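Long-range contacts in flagellar protein FliL (Vibrio alginolyticus, PDB 6AHP), which assists the function of the bacterial flagellar motor as a stomatin-like protein, here seen as its periplasmic core fragment: residues Pro6-Leu12 with Lys32-Arg38; Glu41-Ala46 with Gly95-Ile99; His49-Ile53 with Ala89-Val94; Ser56-Phe61 with Arg81-Ile86. All blocks are in the same frame, centred on the assembly; numbering follows the deposited sequence.

Contact 1: residues Pro6-Leu12 with Lys32-Arg38; sequences PIAYVNL and KAQLMVR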
loop_
_atom_site.group_PDB
_atom_site.type_symbol
_atom_site.label_atom_id
_atom_site.label_comp_id
_atom_site.label_asym_id
_atom_site.label_seq_id
_atom_site.Cartn_x
_atom_site.Cartn_y
_atom_site.Cartn_z
ATOM N N PRO A 6 -4.196 22.996 15.580
ATOM C CA PRO A 6 -5.505 22.931 14.906
ATOM C C PRO A 6 -5.685 21.719 13.986
ATOM O O PRO A 6 -4.796 21.348 13.209
ATOM C CB PRO A 6 -5.555 24.241 14.105
ATOM C CG PRO A 6 -4.130 24.587 13.880
ATOM C CD PRO A 6 -3.406 24.152 15.122
ATOM N N ILE A 7 -6.885 21.140 14.055
ATOM C CA ILE A 7 -7.242 20.018 13.204
ATOM C C ILE A 7 -7.250 20.441 11.751
ATOM O O ILE A 7 -7.600 21.581 11.402
ATOM C CB ILE A 7 -8.601 19.449 13.643
ATOM C CG1 ILE A 7 -8.497 18.830 15.015
ATOM C CG2 ILE A 7 -9.136 18.403 12.678
ATOM C CD1 ILE A 7 -9.859 18.555 15.636
ATOM N N ALA A 8 -6.816 19.523 10.888
ATOM C CA ALA A 8 -6.998 19.655 9.451
ATOM C C ALA A 8 -7.256 18.272 8.876
ATOM O O ALA A 8 -6.981 17.253 9.517
ATOM C CB ALA A 8 -5.785 20.323 8.777
ATOM N N TYR A 9 -7.789 18.236 7.662
ATOM C CA TYR A 9 -8.169 16.995 7.000
ATOM C C TYR A 9 -7.431 16.905 5.676
ATOM O O TYR A 9 -7.419 17.860 4.892
ATOM C CB TYR A 9 -9.708 16.912 6.772
ATOM C CG TYR A 9 -10.436 17.013 8.081
ATOM C CD1 TYR A 9 -10.547 15.917 8.914
ATOM C CD2 TYR A 9 -10.940 18.218 8.515
ATOM C CE1 TYR A 9 -11.158 16.025 10.148
ATOM C CE2 TYR A 9 -11.565 18.334 9.736
ATOM C CZ TYR A 9 -11.655 17.253 10.551
ATOM O OH TYR A 9 -12.269 17.384 11.771
ATOM N N VAL A 10 -6.806 15.766 5.446
ATOM C CA VAL A 10 -6.070 15.488 4.231
ATOM C C VAL A 10 -6.908 14.492 3.461
ATOM O O VAL A 10 -7.083 13.344 3.897
ATOM C CB VAL A 10 -4.669 14.924 4.526
ATOM C CG1 VAL A 10 -4.050 14.346 3.248
ATOM C CG2 VAL A 10 -3.770 15.986 5.149
ATOM N N ASN A 11 -7.433 14.932 2.329
ATOM C CA ASN A 11 -8.298 14.088 1.522
ATOM C C ASN A 11 -7.478 13.061 0.767
ATOM O O ASN A 11 -6.475 13.397 0.139
ATOM C CB ASN A 11 -9.093 14.921 0.525
ATOM C CG ASN A 11 -10.056 14.072 -0.268
ATOM O OD1 ASN A 11 -10.812 13.280 0.300
ATOM N ND2 ASN A 11 -10.009 14.202 -1.590
ATOM N N LEU A 12 -7.918 11.812 0.817
ATOM C CA LEU A 12 -7.345 10.756 -0.000
ATOM C C LEU A 12 -8.298 10.551 -1.168
ATOM O O LEU A 12 -9.301 9.831 -1.027
ATOM C CB LEU A 12 -7.184 9.467 0.807
ATOM C CG LEU A 12 -6.079 9.478 1.858
ATOM C CD1 LEU A 12 -5.903 8.097 2.375
ATOM C CD2 LEU A 12 -4.753 9.971 1.267
ATOM N N LYS A 32 -14.130 4.976 0.996
ATOM C CA LYS A 32 -13.579 6.312 0.788
ATOM C C LYS A 32 -13.066 6.828 2.130
ATOM O O LYS A 32 -13.733 6.663 3.158
ATOM C CB LYS A 32 -14.641 7.262 0.217
ATOM C CG LYS A 32 -14.187 8.696 0.015
ATOM C CD LYS A 32 -13.231 8.841 -1.150
ATOM C CE LYS A 32 -12.905 10.306 -1.374
ATOM N NZ LYS A 32 -12.464 10.981 -0.097
ATOM N N ALA A 33 -11.877 7.432 2.122
ATOM C CA ALA A 33 -11.181 7.743 3.367
ATOM C C ALA A 33 -10.516 9.113 3.312
ATOM O O ALA A 33 -10.179 9.630 2.243
ATOM C CB ALA A 33 -10.113 6.682 3.686
ATOM N N GLN A 34 -10.304 9.681 4.500
ATOM C CA GLN A 34 -9.524 10.898 4.677
ATOM C C GLN A 34 -8.709 10.756 5.953
ATOM O O GLN A 34 -8.994 9.901 6.800
ATOM C CB GLN A 34 -10.412 12.167 4.754
ATOM C CG GLN A 34 -11.211 12.481 3.484
ATOM C CD GLN A 34 -11.792 13.893 3.458
ATOM O OE1 GLN A 34 -11.147 14.873 3.857
ATOM N NE2 GLN A 34 -13.022 14.006 2.974
ATOM N N LEU A 35 -7.710 11.620 6.107
ATOM C CA LEU A 35 -6.855 11.619 7.284
ATOM C C LEU A 35 -7.146 12.847 8.139
ATOM O O LEU A 35 -7.180 13.972 7.628
ATOM C CB LEU A 35 -5.367 11.598 6.893
ATOM C CG LEU A 35 -5.029 10.534 5.835
ATOM C CD1 LEU A 35 -3.671 10.812 5.229
ATOM C CD2 LEU A 35 -5.128 9.096 6.452
ATOM N N MET A 36 -7.322 12.627 9.437
ATOM C CA MET A 36 -7.401 13.706 10.409
ATOM C C MET A 36 -6.017 13.922 11.017
ATOM O O MET A 36 -5.392 12.973 11.496
ATOM C CB MET A 36 -8.418 13.366 11.492
ATOM C CG MET A 36 -8.695 14.475 12.488
ATOM S SD MET A 36 -10.070 13.883 13.524
ATOM C CE MET A 36 -9.265 13.909 15.115
ATOM N N VAL A 37 -5.524 15.157 10.945
ATOM C CA VAL A 37 -4.202 15.491 11.452
ATOM C C VAL A 37 -4.342 16.746 12.307
ATOM O O VAL A 37 -5.322 17.489 12.201
ATOM C CB VAL A 37 -3.166 15.735 10.318
ATOM C CG1 VAL A 37 -3.168 14.573 9.252
ATOM C CG2 VAL A 37 -3.452 17.065 9.636
ATOM N N ARG A 38 -3.323 16.997 13.130
ATOM C CA ARG A 38 -3.213 18.234 13.897
ATOM C C ARG A 38 -1.914 18.945 13.546
ATOM O O ARG A 38 -0.829 18.397 13.756
ATOM C CB ARG A 38 -3.294 17.955 15.398
ATOM C CG ARG A 38 -4.742 17.692 15.889
ATOM C CD ARG A 38 -4.778 17.447 17.397
ATOM N NE ARG A 38 -6.115 17.054 17.827
ATOM C CZ ARG A 38 -7.091 17.923 18.067
ATOM N NH1 ARG A 38 -6.858 19.226 17.907
ATOM N NH2 ARG A 38 -8.297 17.492 18.455
HETATM O O HOH W 1 -10.255 7.469 -0.095
#
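I7-L12 and K32-R38 run antiparallel as neighbouring strands of a beta hairpin, with segment axes 4.6 Å apart at their closest. A8 pairs with V37 and V10 with L35 as hydrogen-bonded pairs. V10 N donates to L35 O at 2.8 Å, with an N-H...O angle of 168°. Y9-M36 lies between them as a non-hydrogen-bonded pair, with I7-R38 and N11-Q34 beyond.

I7, Y9, N11, Q34, M36 and R38 share one face of the sheet. CG1 of I7 sits over one face of the R38 guanidinium, 3.3 Å from NH1, while R38 NE forms a salt bridge with E100. The M36 chain runs alongside the Y9 ring. Y9 CE1 is 3.7 Å from M36 CG. M36 SD is 5.4 Å from the Y9 ring centre, an oblique Met-aromatic contact. The chain of K32 bends twice and brings NZ to N11 OD1 at 2.9 Å, in the plane of the amide and on a lone pair. N11 meets this amine because its CG is anti to the backbone N (chi1 -177°).

The other face carries A8, V10, L12, L35 and V37. V10 CG1 meets L35 CD1 at 4.1 Å. This apolar face lies against the helices: A8, V10 and V37 touch E43 of helix 40-48, L12 touches L57 and L35 touches I53 of helix 50-62. Strand 101-109 pairs with the far edge of strand 26-38.

Contact 2: residues Glu41-Ala46 with Gly95-Ile99; sequences ENEELA and GKPVI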
loop_
_atom_site.group_PDB
_atom_site.type_symbol
_atom_site.label_atom_id
_atom_site.label_comp_id
_atom_site.label_asym_id
_atom_site.label_seq_id
_atom_site.Cartn_x
_atom_site.Cartn_y
_atom_site.Cartn_z
ATOM N N GLU A 41 2.704 20.911 10.256
ATOM C CA GLU A 41 3.817 20.016 9.934
ATOM C C GLU A 41 3.325 18.586 9.730
ATOM O O GLU A 41 3.799 17.878 8.827
ATOM C CB GLU A 41 4.891 20.039 11.014
ATOM C CG GLU A 41 6.152 19.245 10.548
ATOM C CD GLU A 41 7.059 18.740 11.665
ATOM O OE1 GLU A 41 7.024 19.298 12.786
ATOM O OE2 GLU A 41 7.816 17.770 11.406
ATOM N N ASN A 42 2.378 18.139 10.566
ATOM C CA ASN A 42 1.786 16.823 10.336
ATOM C C ASN A 42 1.015 16.783 9.021
ATOM O O ASN A 42 1.016 15.754 8.328
ATOM C CB ASN A 42 0.894 16.427 11.524
ATOM C CG ASN A 42 1.715 15.982 12.745
ATOM O OD1 ASN A 42 2.773 15.370 12.589
ATOM N ND2 ASN A 42 1.231 16.280 13.960
ATOM N N GLU A 43 0.381 17.891 8.633
ATOM C CA GLU A 43 -0.361 17.898 7.379
ATOM C C GLU A 43 0.586 17.764 6.191
ATOM O O GLU A 43 0.356 16.956 5.282
ATOM C CB GLU A 43 -1.223 19.164 7.241
ATOM C CG GLU A 43 -2.033 19.148 5.934
ATOM C CD GLU A 43 -2.833 20.438 5.673
ATOM O OE1 GLU A 43 -3.057 21.213 6.633
ATOM O OE2 GLU A 43 -3.247 20.669 4.506
ATOM N N GLU A 44 1.674 18.524 6.190
ATOM C CA GLU A 44 2.602 18.422 5.070
ATOM C C GLU A 44 3.252 17.038 5.023
ATOM O O GLU A 44 3.414 16.460 3.939
ATOM C CB GLU A 44 3.621 19.559 5.152
ATOM C CG GLU A 44 4.779 19.350 6.080
ATOM C CD GLU A 44 6.004 20.164 5.638
ATOM O OE1 GLU A 44 5.875 20.915 4.644
ATOM O OE2 GLU A 44 7.083 20.049 6.275
ATOM N N LEU A 45 3.544 16.449 6.185
ATOM C CA LEU A 45 4.030 15.068 6.224
ATOM C C LEU A 45 3.010 14.081 5.669
ATOM O O LEU A 45 3.371 13.162 4.924
ATOM C CB LEU A 45 4.395 14.675 7.648
ATOM C CG LEU A 45 5.681 15.335 8.151
ATOM C CD1 LEU A 45 5.880 15.043 9.622
ATOM C CD2 LEU A 45 6.881 14.832 7.296
ATOM N N ALA A 46 1.734 14.213 6.061
ATOM C CA ALA A 46 0.714 13.284 5.572
ATOM C C ALA A 46 0.587 13.356 4.057
ATOM O O ALA A 46 0.375 12.334 3.387
ATOM C CB ALA A 46 -0.642 13.591 6.227
ATOM N N GLY A 95 9.795 8.361 12.195
ATOM C CA GLY A 95 9.854 8.424 13.635
ATOM C C GLY A 95 8.768 9.238 14.296
ATOM O O GLY A 95 8.940 9.617 15.457
ATOM N N LYS A 96 7.678 9.528 13.605
ATOM C CA LYS A 96 6.486 10.126 14.183
ATOM C C LYS A 96 5.242 9.539 13.512
ATOM O O LYS A 96 5.269 9.198 12.401
ATOM C CB LYS A 96 6.387 11.641 14.174
ATOM C CG LYS A 96 7.364 12.463 13.440
ATOM C CD LYS A 96 7.470 13.783 14.152
ATOM C CE LYS A 96 7.664 14.896 13.182
ATOM N NZ LYS A 96 6.384 15.594 12.970
ATOM N N PRO A 97 4.167 9.448 14.245
ATOM C CA PRO A 97 2.894 8.886 13.836
ATOM C C PRO A 97 2.205 9.635 12.718
ATOM O O PRO A 97 1.507 9.027 12.014
ATOM C CB PRO A 97 2.098 8.844 15.115
ATOM C CG PRO A 97 2.673 9.875 15.932
ATOM C CD PRO A 97 4.123 9.858 15.629
ATOM N N VAL A 98 2.342 10.945 12.722
ATOM C CA VAL A 98 1.816 11.890 11.773
ATOM C C VAL A 98 0.327 12.151 11.863
ATOM O O VAL A 98 -0.059 13.225 12.032
ATOM C CB VAL A 98 2.279 11.612 10.330
ATOM C CG1 VAL A 98 1.604 12.468 9.312
ATOM C CG2 VAL A 98 3.766 11.620 10.251
ATOM N N ILE A 99 -0.481 11.154 11.744
ATOM C CA ILE A 99 -1.889 11.346 11.780
ATOM C C ILE A 99 -2.530 11.141 13.118
ATOM O O ILE A 99 -1.973 10.561 13.952
ATOM C CB ILE A 99 -2.627 10.434 10.769
ATOM C CG1 ILE A 99 -2.479 8.973 11.129
ATOM C CG2 ILE A 99 -2.123 10.643 9.403
ATOM C CD1 ILE A 99 -3.487 8.060 10.495
HETATM O O HOH W 2 3.228 13.184 14.525
HETATM O O HOH W 3 4.651 17.004 14.092
#
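E41 and K96 make the charged part of this contact between helix 40-48 and the loop that follows helix 72-94. K96 NZ lies 3.0 Å from E41 OE2 in a salt bridge whose hydrogen bond is weak. K96 comes in across the E41 chain. The extended E41 chain carries its carboxylate out to the amine, and K96 reaches it with bends at chi3 and chi4.

Water forms the second kind of link. N42 OD1 accepts from a water that in turn accepts from V98 N at 3.0 Å. A second water lies between N42 OD1 and K96 NZ, but its distance to the amine is too short to be relied on, so this link is doubtful. The amide of N42 thus ties the helix to the loop backbone through water. Its ND2 donates to R38 O, which fixes the way round of the amide.

The apolar part is centred on V98. With CG1 anti to the backbone N (chi1 172°), this methyl lies on the helix surface between N42, L45 and A46, 3.9 Å from L45 CB and 4.0 Å from A46 CB. CG2 meets L45 as well. L45 CD1 also lies 3.4 Å from K96 NZ. The V98 side chain also touches L90 of helix 72-94.

The chemistry is mixed: the buried V98 gives the apolar fit at the helix-loop junction, while the E41-K96 pair and the bridging water link its partly exposed, polar side.

Contact 3: residues His49-Ile53 with Ala89-Val94; sequences HSPLI and ALNAAV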
loop_
_atom_site.group_PDB
_atom_site.type_symbol
_atom_site.label_atom_id
_atom_site.label_comp_id
_atom_site.label_asym_id
_atom_site.label_seq_id
_atom_site.Cartn_x
_atom_site.Cartn_y
_atom_site.Cartn_z
ATOM N N HIS A 49 3.974 11.747 2.380
ATOM C CA HIS A 49 4.043 10.301 2.541
ATOM C C HIS A 49 2.780 9.582 2.096
ATOM O O HIS A 49 2.576 8.419 2.469
ATOM C CB HIS A 49 4.370 9.973 3.995
ATOM C CG HIS A 49 5.756 10.375 4.366
ATOM N ND1 HIS A 49 6.860 9.649 3.970
ATOM C CD2 HIS A 49 6.236 11.470 5.001
ATOM C CE1 HIS A 49 7.958 10.251 4.394
ATOM N NE2 HIS A 49 7.608 11.355 5.023
ATOM N N SER A 50 1.928 10.253 1.321
ATOM C CA SER A 50 0.711 9.631 0.798
ATOM C C SER A 50 0.902 8.270 0.134
ATOM O O SER A 50 0.020 7.411 0.305
ATOM C CB SER A 50 0.036 10.580 -0.203
ATOM O OG SER A 50 -0.867 11.398 0.492
ATOM N N PRO A 51 1.963 8.012 -0.647
ATOM C CA PRO A 51 2.116 6.654 -1.195
ATOM C C PRO A 51 2.226 5.595 -0.118
ATOM O O PRO A 51 1.610 4.521 -0.229
ATOM C CB PRO A 51 3.401 6.755 -2.029
ATOM C CG PRO A 51 3.488 8.235 -2.379
ATOM C CD PRO A 51 3.021 8.918 -1.133
ATOM N N LEU A 52 2.975 5.889 0.947
ATOM C CA LEU A 52 3.104 4.921 2.032
ATOM C C LEU A 52 1.768 4.746 2.759
ATOM O O LEU A 52 1.364 3.624 3.072
ATOM C CB LEU A 52 4.197 5.392 2.989
ATOM C CG LEU A 52 4.426 4.561 4.237
ATOM C CD1 LEU A 52 4.971 3.206 3.766
ATOM C CD2 LEU A 52 5.404 5.213 5.170
ATOM N N ILE A 53 1.050 5.853 2.977
ATOM C CA ILE A 53 -0.224 5.795 3.682
ATOM C C ILE A 53 -1.239 4.981 2.879
ATOM O O ILE A 53 -1.915 4.107 3.415
ATOM C CB ILE A 53 -0.729 7.220 3.985
ATOM C CG1 ILE A 53 0.162 7.851 5.072
ATOM C CG2 ILE A 53 -2.210 7.195 4.438
ATOM C CD1 ILE A 53 0.019 9.366 5.255
ATOM N N ALA A 89 3.627 2.473 10.290
ATOM C CA ALA A 89 4.410 2.724 9.071
ATOM C C ALA A 89 5.144 4.066 9.111
ATOM O O ALA A 89 6.308 4.167 8.694
ATOM C CB ALA A 89 3.515 2.684 7.829
ATOM N N LEU A 90 4.477 5.116 9.546
ATOM C CA LEU A 90 5.152 6.412 9.540
ATOM C C LEU A 90 6.157 6.521 10.686
ATOM O O LEU A 90 7.203 7.164 10.529
ATOM C CB LEU A 90 4.116 7.537 9.611
ATOM C CG LEU A 90 3.217 7.587 8.361
ATOM C CD1 LEU A 90 2.033 8.455 8.608
ATOM C CD2 LEU A 90 3.994 8.125 7.184
ATOM N N ASN A 91 5.840 5.931 11.847
ATOM C CA ASN A 91 6.822 5.842 12.933
ATOM C C ASN A 91 8.085 5.142 12.459
ATOM O O ASN A 91 9.201 5.606 12.718
ATOM C CB ASN A 91 6.233 5.112 14.142
ATOM C CG ASN A 91 5.481 6.057 15.099
ATOM O OD1 ASN A 91 5.771 7.251 15.151
ATOM N ND2 ASN A 91 4.531 5.520 15.856
ATOM N N ALA A 92 7.928 4.051 11.709
ATOM C CA ALA A 92 9.094 3.363 11.184
ATOM C C ALA A 92 9.816 4.209 10.151
ATOM O O ALA A 92 11.045 4.132 10.033
ATOM C CB ALA A 92 8.688 2.018 10.586
ATOM N N ALA A 93 9.087 5.041 9.410
ATOM C CA ALA A 93 9.739 5.737 8.312
ATOM C C ALA A 93 10.344 7.080 8.723
ATOM O O ALA A 93 11.459 7.398 8.303
ATOM C CB ALA A 93 8.761 5.929 7.158
ATOM N N VAL A 94 9.650 7.883 9.527
ATOM C CA VAL A 94 10.160 9.191 9.932
ATOM C C VAL A 94 10.261 9.341 11.436
ATOM O O VAL A 94 10.776 10.367 11.908
ATOM C CB VAL A 94 9.312 10.346 9.352
ATOM C CG1 VAL A 94 9.516 10.455 7.875
ATOM C CG2 VAL A 94 7.834 10.147 9.699
#
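Methyl CD2 of L52 meets L90 where the start of helix 50-62 packs against the end of helix 72-94, a helix-helix contact on the helical side of the FliL core. H49 stands at the N-cap position of the first helix.

The tight part is wholly apolar. L52 CD2 reaches L90 CD2 at 3.8 Å, and the two chains overlap from opposite sides. The same methyl touches A89 CB. L52 CD2 is also 4.0 Å from A93 CB. It therefore lies among three side chains of the facing helix. CG of L52 stands anti to the backbone N (chi1 176°), which sends the branch across to that helix. On the inner side, I53 CD1 meets L90 CD1 at 4.0 Å. L90 thus offers one methyl to I53 and the other to L52 and H49.

Toward the other end, the contact within the chain rests on one methyl of the partly exposed V94, which meets the H49 ring. The second subunit completes the cover of H49. H49 ND1 is hydrogen-bonded to Y9 OH of that subunit, and the two rings meet nearly at right angles. I7 of the second subunit packs on A93.

The H49 ring is approached obliquely, with V94 CG1 at 3.5 Å from NE2.

Contact 4: residues Ser56-Phe61 with Arg81-Ile86; sequences SLLSTF and RASEDI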
loop_
_atom_site.group_PDB
_atom_site.type_symbol
_atom_site.label_atom_id
_atom_site.label_comp_id
_atom_site.label_asym_id
_atom_site.label_seq_id
_atom_site.Cartn_x
_atom_site.Cartn_y
_atom_site.Cartn_z
ATOM N N SER A 56 -0.371 1.307 3.113
ATOM C CA SER A 56 -0.741 0.759 4.412
ATOM C C SER A 56 -2.234 0.458 4.475
ATOM O O SER A 56 -2.642 -0.600 4.956
ATOM C CB SER A 56 -0.360 1.742 5.515
ATOM O OG SER A 56 -0.874 1.346 6.768
ATOM N N LEU A 57 -3.062 1.408 4.029
ATOM C CA LEU A 57 -4.510 1.214 4.023
ATOM C C LEU A 57 -4.903 -0.016 3.198
ATOM O O LEU A 57 -5.700 -0.849 3.644
ATOM C CB LEU A 57 -5.195 2.474 3.486
ATOM C CG LEU A 57 -5.351 3.592 4.548
ATOM C CD1 LEU A 57 -5.785 4.934 3.970
ATOM C CD2 LEU A 57 -6.261 3.165 5.710
ATOM N N LEU A 58 -4.379 -0.126 1.972
ATOM C CA LEU A 58 -4.689 -1.286 1.137
ATOM C C LEU A 58 -4.238 -2.582 1.804
ATOM O O LEU A 58 -4.952 -3.587 1.744
ATOM C CB LEU A 58 -4.055 -1.140 -0.249
ATOM C CG LEU A 58 -4.618 -2.024 -1.372
ATOM C CD1 LEU A 58 -6.167 -1.884 -1.542
ATOM C CD2 LEU A 58 -3.908 -1.721 -2.694
ATOM N N SER A 59 -3.073 -2.570 2.474
ATOM C CA SER A 59 -2.633 -3.748 3.219
ATOM C C SER A 59 -3.608 -4.096 4.328
ATOM O O SER A 59 -3.905 -5.275 4.559
ATOM C CB SER A 59 -1.247 -3.528 3.817
ATOM O OG SER A 59 -0.245 -3.519 2.826
ATOM N N THR A 60 -4.099 -3.083 5.050
ATOM C CA THR A 60 -5.026 -3.358 6.135
ATOM C C THR A 60 -6.302 -3.982 5.602
ATOM O O THR A 60 -6.759 -5.001 6.116
ATOM C CB THR A 60 -5.373 -2.097 6.909
ATOM O OG1 THR A 60 -4.169 -1.503 7.421
ATOM C CG2 THR A 60 -6.312 -2.484 8.071
ATOM N N PHE A 61 -6.900 -3.363 4.582
ATOM C CA PHE A 61 -8.151 -3.866 4.017
ATOM C C PHE A 61 -7.991 -5.243 3.363
ATOM O O PHE A 61 -8.921 -6.050 3.394
ATOM C CB PHE A 61 -8.691 -2.869 2.999
ATOM C CG PHE A 61 -8.955 -1.500 3.564
ATOM C CD1 PHE A 61 -9.316 -1.338 4.892
ATOM C CD2 PHE A 61 -8.863 -0.375 2.752
ATOM C CE1 PHE A 61 -9.568 -0.079 5.410
ATOM C CE2 PHE A 61 -9.123 0.895 3.261
ATOM C CZ PHE A 61 -9.470 1.037 4.597
ATOM N N ARG A 81 -7.558 -0.546 13.432
ATOM C CA ARG A 81 -6.389 -1.204 12.846
ATOM C C ARG A 81 -5.765 -0.356 11.743
ATOM O O ARG A 81 -4.543 -0.221 11.677
ATOM C CB ARG A 81 -6.770 -2.560 12.271
ATOM C CG ARG A 81 -6.768 -3.635 13.299
ATOM C CD ARG A 81 -5.358 -4.031 13.679
ATOM N NE ARG A 81 -5.408 -5.370 14.256
ATOM C CZ ARG A 81 -5.110 -6.482 13.593
ATOM N NH1 ARG A 81 -4.695 -6.426 12.325
ATOM N NH2 ARG A 81 -5.220 -7.652 14.208
ATOM N N ALA A 82 -6.595 0.145 10.823
ATOM C CA ALA A 82 -6.119 1.033 9.759
ATOM C C ALA A 82 -5.312 2.209 10.313
ATOM O O ALA A 82 -4.197 2.469 9.853
ATOM C CB ALA A 82 -7.300 1.537 8.936
ATOM N N SER A 83 -5.860 2.930 11.308
ATOM C CA SER A 83 -5.128 4.055 11.898
ATOM C C SER A 83 -3.809 3.591 12.506
ATOM O O SER A 83 -2.762 4.216 12.297
ATOM C CB SER A 83 -5.979 4.766 12.969
ATOM O OG SER A 83 -7.073 5.435 12.379
ATOM N N GLU A 84 -3.849 2.517 13.273
ATOM C CA GLU A 84 -2.648 2.023 13.896
ATOM C C GLU A 84 -1.603 1.565 12.877
ATOM O O GLU A 84 -0.471 1.853 13.024
ATOM C CB GLU A 84 -2.926 0.966 14.951
ATOM C CG GLU A 84 -3.404 1.485 16.314
ATOM C CD GLU A 84 -2.661 2.708 16.876
ATOM O OE1 GLU A 84 -1.442 2.757 16.970
ATOM O OE2 GLU A 84 -3.324 3.647 17.269
ATOM N N ASP A 85 -2.019 0.926 11.812
ATOM C CA ASP A 85 -1.040 0.481 10.810
ATOM C C ASP A 85 -0.352 1.672 10.151
ATOM O O ASP A 85 0.860 1.635 9.923
ATOM C CB ASP A 85 -1.695 -0.404 9.747
ATOM C CG ASP A 85 -2.032 -1.824 10.272
ATOM O OD1 ASP A 85 -1.481 -2.240 11.311
ATOM O OD2 ASP A 85 -2.870 -2.526 9.641
ATOM N N ILE A 86 -1.107 2.753 9.862
ATOM C CA ILE A 86 -0.500 3.962 9.282
ATOM C C ILE A 86 0.498 4.578 10.257
ATOM O O ILE A 86 1.609 4.971 9.884
ATOM C CB ILE A 86 -1.581 4.994 8.895
ATOM C CG1 ILE A 86 -2.388 4.532 7.689
ATOM C CG2 ILE A 86 -0.941 6.391 8.613
ATOM C CD1 ILE A 86 -3.759 5.232 7.560
HETATM O O HOH W 4 -3.536 1.234 7.331
#
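Between two roughly antiparallel helix segments, with axes 9.1 Å apart at closest and 138° between their directions, T60 meets D85. The side chain of T60 points from its CB into the gap. T60 CB itself is 3.7 Å from D85 OD2. From there the side chain forks. CG2 of T60, anti to the backbone N, packs on the backbone of the other helix, 3.8 Å from A82 N, and touches the CB atoms of R81 and A82. OG1 of T60, beside the backbone N (chi1 -58°), turns to the carboxylate and lies 2.8 Å from D85 OD2. T60 OG1 also accepts from a water at 2.8 Å.

That water donates to A82 O and is hydrogen-bonded to S56 OG at 2.7 Å. It bridges both helices and gives the carbonyl of A82 a further partner. S56 OG also packs on I86, 3.6 Å from CG1.

The apolar side of the contact lies next to this polar cluster. L57 CD2 meets I86 CD1 at 3.7 Å and also touches A82 CB, the two longer side chains crossing at a slant. A82 also packs on V102 and F104 of strand 101-109, while L57 packs on L12 and F16 of strand 7-21.

The arrangement is that of an antiparallel helix pair layered on a beta sheet, with small residues and a bridging water at the close approach.

Contact 1 pairs two strands of the three-stranded antiparallel sheet. Contacts 3 and 4 lie in the helical layer against it, and contact 2 joins helix 40-48 to the loop 95-99 that leads to strand 101-109. Contacts 3 and 4 share helices 50-62 and 72-94, with centres about 11 Å apart, and I53 meets I86 between them. Along the chain, contact 1 closes first. Contact 2 then spans the helical region, contact 3 lies within that span, and contact 4 within contact 3. The centres of contacts 2 and 3 are about 9 Å apart. L12 and L35 link the sheet to contacts 3 and 4. One compact core results, and contacts 2, 3 and 4 also touch the second subunit.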